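Local structure of phytase (Citrobacter braakii, 3ZHC) at residues S233-L238 / L268-A273; E175-R180 / Q274-Q279. The protein is a phytase of branch 2 of the histidine phosphatase superfamily, combining a mixed beta sheet with a largely helical region and five disulfides. The protein carries 2 engineered substitutions. All blocks are in the same frame, centred on the assembly; numbering follows the deposited sequence. Where two conformers were deposited one is given.

Contact 1: residues S233-L238 / L268-A273; sequences SLSSTL and LSLHNA
OG of Ser236 and CG of His271 each lie opposite their own backbone N, beside the carbonyl carbon, at chi1 of -174° and 169°, and this brings the serine hydroxyl and the imidazole alongside each other where the two segments, on helices 231-247 and 260-280, come nearest each other. The CA atoms of Ser236 and His271 are just 3.9 Å apart. From there ND1 of His271 donates to the carbonyl O of Ser236 at 3.2 Å, moderately bent, with the oxygen at the ring edge but tilted somewhat from its plane and the donor above the carbonyl plane. A second, weak bond runs from the same ND1 to Ser236 OG, 3.3 Å away. Next along each helix, CB of Ser235 meets CD1 of Leu270 at 3.9 Å, while the Ser235 hydroxyl bonds back to the carbonyl of Ala231. Phe185 of helix 182-192 touches both Ser235 and Leu270, and Phe275 packs on the imidazole. Small serine side chains thus let two helices approach almost backbone to backbone. The buried joint is polar as well as apolar: the imidazole, consistent with a proton on ND1, has its rotation set mainly by the main-chain carbonyl, the hydroxyl adding only a weak bond.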
ATOM      1  N   SER B 233      16.321   6.604 -11.405  1.00 11.91           N
ATOM      2  CA  SER B 233      17.149   7.455 -10.490  1.00 11.66           C
ATOM      3  C   SER B 233      16.684   8.913 -10.482  1.00 11.45           C
ATOM      4  O   SER B 233      16.553   9.511  -9.415  1.00 11.55           O
ATOM      5  CB  SER B 233      18.635   7.386 -10.847  1.00 11.65           C
ATOM      6  OG  SER B 233      19.391   8.355 -10.113  1.00 11.78           O
ATOM      7  N   LEU B 234      16.437   9.473 -11.670  1.00 11.11           N
ATOM      8  CA  LEU B 234      15.972  10.859 -11.797  1.00 10.90           C
ATOM      9  C   LEU B 234      14.679  11.072 -11.004  1.00 10.80           C
ATOM     10  O   LEU B 234      14.599  11.975 -10.172  1.00 10.71           O
ATOM     11  CB  LEU B 234      15.762  11.249 -13.281  1.00 10.75           C
ATOM     12  CG  LEU B 234      15.289  12.700 -13.592  1.00 10.50           C
ATOM     13  CD1 LEU B 234      16.275  13.711 -13.052  1.00  9.95           C
ATOM     14  CD2 LEU B 234      15.036  12.911 -15.116  1.00  9.68           C
ATOM     15  N   SER B 235      13.681  10.226 -11.268  1.00 10.90           N
ATOM     16  CA  SER B 235      12.366  10.302 -10.583  1.00 10.93           C
ATOM     17  C   SER B 235      12.475  10.199  -9.069  1.00 10.88           C
ATOM     18  O   SER B 235      11.752  10.884  -8.359  1.00 10.88           O
ATOM     19  CB  SER B 235      11.454   9.229 -11.107  1.00 11.06           C
ATOM     20  OG  SER B 235      11.211   9.457 -12.498  1.00 11.93           O
ATOM     21  N   SER B 236      13.389   9.335  -8.591  1.00 10.88           N
ATOM     22  CA  SER B 236      13.668   9.186  -7.167  1.00 10.79           C
ATOM     23  C   SER B 236      14.169  10.506  -6.594  1.00 10.74           C
ATOM     24  O   SER B 236      13.741  10.929  -5.505  1.00 10.84           O
ATOM     25  CB  SER B 236      14.698   8.073  -6.930  1.00 10.84           C
ATOM     26  OG  SER B 236      14.888   7.815  -5.549  1.00 10.75           O
ATOM     27  N   THR B 237      15.071  11.159  -7.328  1.00 10.55           N
ATOM     28  CA  THR B 237      15.609  12.456  -6.921  1.00 10.37           C
ATOM     29  C   THR B 237      14.518  13.546  -6.946  1.00 10.25           C
ATOM     30  O   THR B 237      14.330  14.253  -5.960  1.00 10.17           O
ATOM     31  CB  THR B 237      16.820  12.867  -7.821  1.00 10.37           C
ATOM     32  OG1 THR B 237      17.886  11.907  -7.652  1.00 10.17           O
ATOM     33  CG2 THR B 237      17.317  14.267  -7.491  1.00  9.98           C
ATOM     34  N   LEU B 238      13.803  13.656  -8.066  1.00 10.12           N
ATOM     35  CA  LEU B 238      12.790  14.736  -8.251  1.00 10.00           C
ATOM     36  C   LEU B 238      11.646  14.689  -7.273  1.00  9.92           C
ATOM     37  O   LEU B 238      11.288  15.730  -6.702  1.00  9.69           O
ATOM     38  CB  LEU B 238      12.238  14.743  -9.680  1.00  9.97           C
ATOM     39  CG  LEU B 238      13.247  14.988 -10.809  1.00 10.34           C
ATOM     40  CD1 LEU B 238      12.492  15.222 -12.120  1.00 10.81           C
ATOM     41  CD2 LEU B 238      14.202  16.159 -10.527  1.00 10.51           C
ATOM     42  N   LEU B 268       6.002   9.820  -4.649  1.00 12.15           N
ATOM     43  CA  LEU B 268       6.969   9.166  -3.739  1.00 12.09           C
ATOM     44  C   LEU B 268       7.043   7.611  -3.854  1.00 11.94           C
ATOM     45  O   LEU B 268       7.973   7.033  -3.334  1.00 12.16           O
ATOM     46  CB  LEU B 268       6.790   9.697  -2.305  1.00 12.15           C
ATOM     47  CG  LEU B 268       7.550  11.073  -2.254  1.00 12.64           C
ATOM     48  CD1 LEU B 268       6.829  12.134  -1.521  1.00 13.14           C
ATOM     49  CD2 LEU B 268       9.013  10.855  -1.726  1.00 11.77           C
ATOM     50  N   SER B 269       6.080   6.961  -4.549  1.00 11.78           N
ATOM     51  CA  SER B 269       6.174   5.511  -4.809  0.50 11.74           C
ATOM     52  C   SER B 269       7.417   5.202  -5.655  1.00 11.60           C
ATOM     53  O   SER B 269       8.008   4.141  -5.518  1.00 11.61           O
ATOM     54  CB  SER B 269       4.923   4.979  -5.509  0.50 11.78           C
ATOM     55  OG  SER B 269       3.828   4.972  -4.623  0.50 11.96           O
ATOM     56  N   LEU B 270       7.793   6.153  -6.527  1.00 11.38           N
ATOM     57  CA  LEU B 270       8.971   6.011  -7.384  1.00 11.27           C
ATOM     58  C   LEU B 270      10.253   6.044  -6.556  1.00 11.07           C
ATOM     59  O   LEU B 270      11.125   5.189  -6.729  1.00 11.17           O
ATOM     60  CB  LEU B 270       8.975   7.094  -8.483  1.00 11.28           C
ATOM     61  CG  LEU B 270       7.770   7.005  -9.456  1.00 11.49           C
ATOM     62  CD1 LEU B 270       7.717   8.193 -10.451  1.00 11.09           C
ATOM     63  CD2 LEU B 270       7.789   5.666 -10.193  1.00 11.50           C
ATOM     64  N   HIS B 271      10.338   7.030  -5.657  1.00 10.90           N
ATOM     65  CA  HIS B 271      11.449   7.189  -4.713  1.00 10.66           C
ATOM     66  C   HIS B 271      11.569   5.972  -3.779  1.00 10.63           C
ATOM     67  O   HIS B 271      12.671   5.407  -3.621  1.00 10.42           O
ATOM     68  CB  HIS B 271      11.278   8.504  -3.902  1.00 10.47           C
ATOM     69  CG  HIS B 271      12.211   8.639  -2.742  1.00 10.20           C
ATOM     70  ND1 HIS B 271      13.481   9.149  -2.865  1.00 10.15           N
ATOM     71  CD2 HIS B 271      12.055   8.333  -1.435  1.00 10.48           C
ATOM     72  CE1 HIS B 271      14.070   9.147  -1.684  1.00 10.61           C
ATOM     73  NE2 HIS B 271      13.227   8.655  -0.798  1.00 10.59           N
ATOM     74  N   ASN B 272      10.439   5.589  -3.176  1.00 10.62           N
ATOM     75  CA  ASN B 272      10.378   4.443  -2.252  1.00 10.65           C
ATOM     76  C   ASN B 272      10.734   3.136  -2.929  1.00 10.79           C
ATOM     77  O   ASN B 272      11.399   2.327  -2.334  1.00 10.85           O
ATOM     78  CB  ASN B 272       8.994   4.328  -1.591  1.00 10.52           C
ATOM     79  CG  ASN B 272       8.716   5.449  -0.597  1.00 10.38           C
ATOM     80  OD1 ASN B 272       9.601   5.890   0.143  1.00  9.62           O
ATOM     81  ND2 ASN B 272       7.476   5.906  -0.571  1.00 10.64           N
ATOM     82  N   ALA B 273      10.279   2.953  -4.182  1.00 11.08           N
ATOM     83  CA  ALA B 273      10.604   1.763  -4.980  1.00 11.18           C
ATOM     84  C   ALA B 273      12.063   1.719  -5.397  1.00 11.43           C
ATOM     85  O   ALA B 273      12.637   0.646  -5.459  1.00 11.43           O
ATOM     86  CB  ALA B 273       9.679   1.654  -6.220  1.00 11.14           C
TER

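Contact 2: residues E175-R180 / Q274-Q279; sequences ELYTQR and QFDLLQ. With FMT (formic acid), chain N.
The hydroxyl of Tyr177 and the carboxylate of Asp276 share one water, which lies 2.6 Å from Tyr177 OH and donates to Asp276 OD2 at 2.7 Å. Tyr177 OH and Asp276 OD2 are 4.2 Å apart, and the water mediates between them. The other carboxylate oxygen, OD1, makes salt bridges to Arg169 and Arg280, so the group is held at both oxygens. Beside this bridge runs the apolar half of the contact. With CG anti to its backbone N (chi1 -154°), the tyrosine reaches across from helix 174-180, and Leu277, on helix 260-280 like Asp276, comes the other way, so that the two side chains slide past each other. The leucine brings CD1 to 3.4 Å from Tyr177 CE2, a tight approach, and lays CD2 over one face of the ring near the CZ-OH end. Tyr181 and Trp232 also meet the tyrosine ring, while Ile166 and Arg169 of helix 159-169 pack on Leu277. Thr178 OG1 donates to O1 of a formic acid, probably from the crystallisation liquor, at 2.7 Å and is hydrogen-bonded to Trp232 NE1; the formic acid is also hydrogen-bonded to Ser217 N. The CA atoms of Tyr177 and Gln274 still lie 10.2 Å apart, so the tyrosine, met by the leucine, spans the gap. This is helix packing in the helical part of a branch 2 histidine phosphatase fold, joined by a leucine on an aromatic face and a single water, with the arginine-paired carboxylate probably kept ionised and thus a good acceptor for that water.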
ATOM      1  N   GLU B 175      12.173  -2.920 -17.221  1.00 24.02           N
ATOM      2  CA  GLU B 175      10.983  -2.543 -18.032  1.00 24.11           C
ATOM      3  C   GLU B 175       9.672  -3.060 -17.424  1.00 23.93           C
ATOM      4  O   GLU B 175       8.693  -2.335 -17.425  1.00 23.86           O
ATOM      5  CB  GLU B 175      11.136  -2.997 -19.492  1.00 24.24           C
ATOM      6  CG  GLU B 175      12.231  -2.209 -20.248  1.00 24.99           C
ATOM      7  CD  GLU B 175      12.427  -2.649 -21.711  1.00 26.06           C
ATOM      8  OE1 GLU B 175      11.884  -3.710 -22.110  1.00 26.87           O
ATOM      9  OE2 GLU B 175      13.134  -1.922 -22.459  1.00 26.33           O
ATOM     10  N   LEU B 176       9.666  -4.305 -16.898  1.00 23.82           N
ATOM     11  CA  LEU B 176       8.468  -4.845 -16.177  1.00 23.73           C
ATOM     12  C   LEU B 176       8.195  -4.068 -14.880  1.00 23.54           C
ATOM     13  O   LEU B 176       7.041  -3.859 -14.516  1.00 23.48           O
ATOM     14  CB  LEU B 176       8.600  -6.344 -15.856  1.00 23.88           C
ATOM     15  CG  LEU B 176       8.588  -7.359 -17.010  1.00 24.13           C
ATOM     16  CD1 LEU B 176       8.717  -8.772 -16.439  1.00 24.38           C
ATOM     17  CD2 LEU B 176       7.353  -7.243 -17.900  1.00 24.35           C
ATOM     18  N   TYR B 177       9.262  -3.650 -14.190  1.00 23.25           N
ATOM     19  CA  TYR B 177       9.135  -2.810 -12.986  1.00 23.09           C
ATOM     20  C   TYR B 177       8.579  -1.426 -13.398  1.00 23.00           C
ATOM     21  O   TYR B 177       7.742  -0.876 -12.717  1.00 22.98           O
ATOM     22  CB  TYR B 177      10.484  -2.682 -12.268  1.00 23.08           C
ATOM     23  CG  TYR B 177      10.426  -2.407 -10.783  1.00 22.82           C
ATOM     24  CD1 TYR B 177       9.874  -3.350  -9.903  1.00 22.80           C
ATOM     25  CD2 TYR B 177      10.951  -1.223 -10.242  1.00 22.95           C
ATOM     26  CE1 TYR B 177       9.824  -3.122  -8.528  1.00 22.95           C
ATOM     27  CE2 TYR B 177      10.907  -0.977  -8.846  1.00 23.02           C
ATOM     28  CZ  TYR B 177      10.337  -1.942  -7.998  1.00 23.25           C
ATOM     29  OH  TYR B 177      10.279  -1.737  -6.632  1.00 24.03           O
ATOM     30  N   THR B 178       9.057  -0.888 -14.527  1.00 22.82           N
ATOM     31  CA  THR B 178       8.527   0.367 -15.081  1.00 22.71           C
ATOM     32  C   THR B 178       7.009   0.228 -15.386  1.00 22.67           C
ATOM     33  O   THR B 178       6.242   1.125 -15.009  1.00 22.70           O
ATOM     34  CB  THR B 178       9.322   0.830 -16.315  1.00 22.69           C
ATOM     35  OG1 THR B 178      10.690   1.046 -15.932  1.00 22.53           O
ATOM     36  CG2 THR B 178       8.736   2.120 -16.901  1.00 22.67           C
ATOM     37  N   GLN B 179       6.592  -0.891 -16.043  1.00 22.61           N
ATOM     38  CA  GLN B 179       5.142  -1.137 -16.326  0.50 22.60           C
ATOM     39  C   GLN B 179       4.302  -1.148 -15.042  1.00 22.51           C
ATOM     40  O   GLN B 179       3.158  -0.688 -15.038  1.00 22.53           O
ATOM     41  CB  GLN B 179       4.882  -2.433 -17.134  0.50 22.66           C
ATOM     42  CG  GLN B 179       4.893  -2.227 -18.652  0.50 22.91           C
ATOM     43  CD  GLN B 179       6.265  -2.285 -19.236  0.50 23.12           C
ATOM     44  OE1 GLN B 179       6.793  -1.282 -19.725  0.50 23.51           O
ATOM     45  NE2 GLN B 179       6.878  -3.469 -19.182  0.50 23.18           N
ATOM     46  N   ARG B 180       4.875  -1.665 -13.969  1.00 22.30           N
ATOM     47  CA  ARG B 180       4.201  -1.718 -12.671  1.00 22.16           C
ATOM     48  C   ARG B 180       3.914  -0.317 -12.084  1.00 21.66           C
ATOM     49  O   ARG B 180       2.906  -0.122 -11.399  1.00 21.69           O
ATOM     50  CB  ARG B 180       5.041  -2.548 -11.698  1.00 22.31           C
ATOM     51  CG  ARG B 180       4.310  -2.981 -10.454  1.00 23.29           C
ATOM     52  CD  ARG B 180       4.772  -4.380  -9.981  1.00 24.26           C
ATOM     53  NE  ARG B 180       5.767  -4.389  -8.954  1.00 25.52           N
ATOM     54  CZ  ARG B 180       6.349  -5.507  -8.490  1.00 26.10           C
ATOM     55  NH1 ARG B 180       6.024  -6.725  -8.989  1.00 26.50           N
ATOM     56  NH2 ARG B 180       7.268  -5.413  -7.531  1.00 26.24           N
ATOM     57  N   GLN B 274      12.677   2.879  -5.692  1.00 11.78           N
ATOM     58  CA  GLN B 274      14.102   2.867  -6.090  0.50 11.86           C
ATOM     59  C   GLN B 274      14.966   2.523  -4.859  1.00 11.96           C
ATOM     60  O   GLN B 274      15.923   1.738  -4.980  1.00 12.03           O
ATOM     61  CB  GLN B 274      14.556   4.156  -6.756  0.50 11.90           C
ATOM     62  CG  GLN B 274      15.573   3.857  -7.871  0.50 12.08           C
ATOM     63  CD  GLN B 274      16.734   4.766  -7.842  0.50 12.13           C
ATOM     64  OE1 GLN B 274      17.604   4.716  -8.714  0.50 12.19           O
ATOM     65  NE2 GLN B 274      16.785   5.614  -6.825  0.50 12.04           N
ATOM     66  N   PHE B 275      14.619   3.077  -3.693  1.00 12.10           N
ATOM     67  CA  PHE B 275      15.296   2.740  -2.418  1.00 12.30           C
ATOM     68  C   PHE B 275      15.076   1.255  -2.032  1.00 12.39           C
ATOM     69  O   PHE B 275      15.947   0.623  -1.451  1.00 12.11           O
ATOM     70  CB  PHE B 275      14.846   3.689  -1.273  1.00 12.34           C
ATOM     71  CG  PHE B 275      15.696   4.921  -1.149  1.00 12.70           C
ATOM     72  CD1 PHE B 275      15.764   5.832  -2.181  1.00 13.34           C
ATOM     73  CD2 PHE B 275      16.444   5.154  -0.006  1.00 12.94           C
ATOM     74  CE1 PHE B 275      16.581   6.999  -2.071  1.00 13.58           C
ATOM     75  CE2 PHE B 275      17.231   6.271   0.114  1.00 13.35           C
ATOM     76  CZ  PHE B 275      17.303   7.210  -0.935  1.00 13.35           C
ATOM     77  N   ASP B 276      13.897   0.723  -2.372  1.00 12.63           N
ATOM     78  CA  ASP B 276      13.592  -0.674  -2.149  1.00 12.73           C
ATOM     79  C   ASP B 276      14.596  -1.565  -2.929  1.00 12.72           C
ATOM     80  O   ASP B 276      15.233  -2.457  -2.355  1.00 12.44           O
ATOM     81  CB  ASP B 276      12.161  -0.972  -2.557  1.00 12.77           C
ATOM     82  CG  ASP B 276      11.688  -2.350  -2.106  1.00 13.21           C
ATOM     83  OD1 ASP B 276      12.344  -2.999  -1.251  1.00 12.93           O
ATOM     84  OD2 ASP B 276      10.639  -2.781  -2.618  1.00 13.85           O
ATOM     85  N   LEU B 277      14.725  -1.294  -4.232  1.00 12.78           N
ATOM     86  CA  LEU B 277      15.659  -2.019  -5.089  1.00 12.81           C
ATOM     87  C   LEU B 277      17.128  -1.824  -4.680  1.00 12.95           C
ATOM     88  O   LEU B 277      17.854  -2.796  -4.477  1.00 12.98           O
ATOM     89  CB  LEU B 277      15.494  -1.598  -6.565  1.00 12.74           C
ATOM     90  CG  LEU B 277      14.211  -1.989  -7.272  1.00 12.82           C
ATOM     91  CD1 LEU B 277      14.267  -1.516  -8.708  1.00 12.96           C
ATOM     92  CD2 LEU B 277      13.956  -3.531  -7.211  1.00 12.48           C
ATOM     93  N   LEU B 278      17.558  -0.577  -4.554  1.00 13.08           N
ATOM     94  CA  LEU B 278      19.002  -0.284  -4.327  1.00 13.33           C
ATOM     95  C   LEU B 278      19.496  -0.395  -2.887  1.00 13.51           C
ATOM     96  O   LEU B 278      20.697  -0.603  -2.682  1.00 13.45           O
ATOM     97  CB  LEU B 278      19.370   1.113  -4.899  1.00 13.27           C
ATOM     98  CG  LEU B 278      19.187   1.315  -6.415  1.00 13.24           C
ATOM     99  CD1 LEU B 278      19.642   2.742  -6.805  1.00 12.58           C
ATOM    100  CD2 LEU B 278      19.924   0.252  -7.273  1.00 12.59           C
ATOM    101  N   GLN B 279      18.595  -0.265  -1.898  1.00 13.73           N
ATOM    102  CA  GLN B 279      19.000  -0.275  -0.463  1.00 13.88           C
ATOM    103  C   GLN B 279      18.357  -1.341   0.425  1.00 14.16           C
ATOM    104  O   GLN B 279      18.948  -1.698   1.456  1.00 14.01           O
ATOM    105  CB  GLN B 279      18.738   1.106   0.146  1.00 14.02           C
ATOM    106  CG  GLN B 279      19.445   2.289  -0.605  1.00 13.99           C
ATOM    107  CD  GLN B 279      20.977   2.284  -0.478  1.00 14.54           C
ATOM    108  OE1 GLN B 279      21.566   1.501   0.294  1.00 14.63           O
ATOM    109  NE2 GLN B 279      21.634   3.170  -1.238  1.00 14.65           N
TER
HETATM  110  C   FMT N1412      12.887   0.988 -18.297  1.00 24.39           C
HETATM  111  O1  FMT N1412      12.394   1.993 -17.797  1.00 24.24           O
HETATM  112  O2  FMT N1412      13.819   1.060 -19.087  1.00 24.53           O
HETATM  113  O   HOH W   1       9.192  -1.287  -4.276  1.00 14.43           O

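Overall arrangement
Both contacts use helix 260-280, in consecutive segments: residues 268-273 serve contact 1 and 274-279 serve contact 2, with the contact centres about 9 Å apart. Along the chain the order is 175-180, 233-238, 268-273, 274-279, so contact 1 is nested inside the loop that contact 2 closes. The two touch directly, Ala273 CB lying 3.5 Å from Tyr177 OH, and Phe275 packs against Ser236. Contact 1 is a close helix-to-helix joint and contact 2 a wider one, bridged by side chains. Helix 260-280 therefore acts as a common spine, tying helices 231-247 and 174-180 into one helical region, distinct from the strands of the mixed sheet.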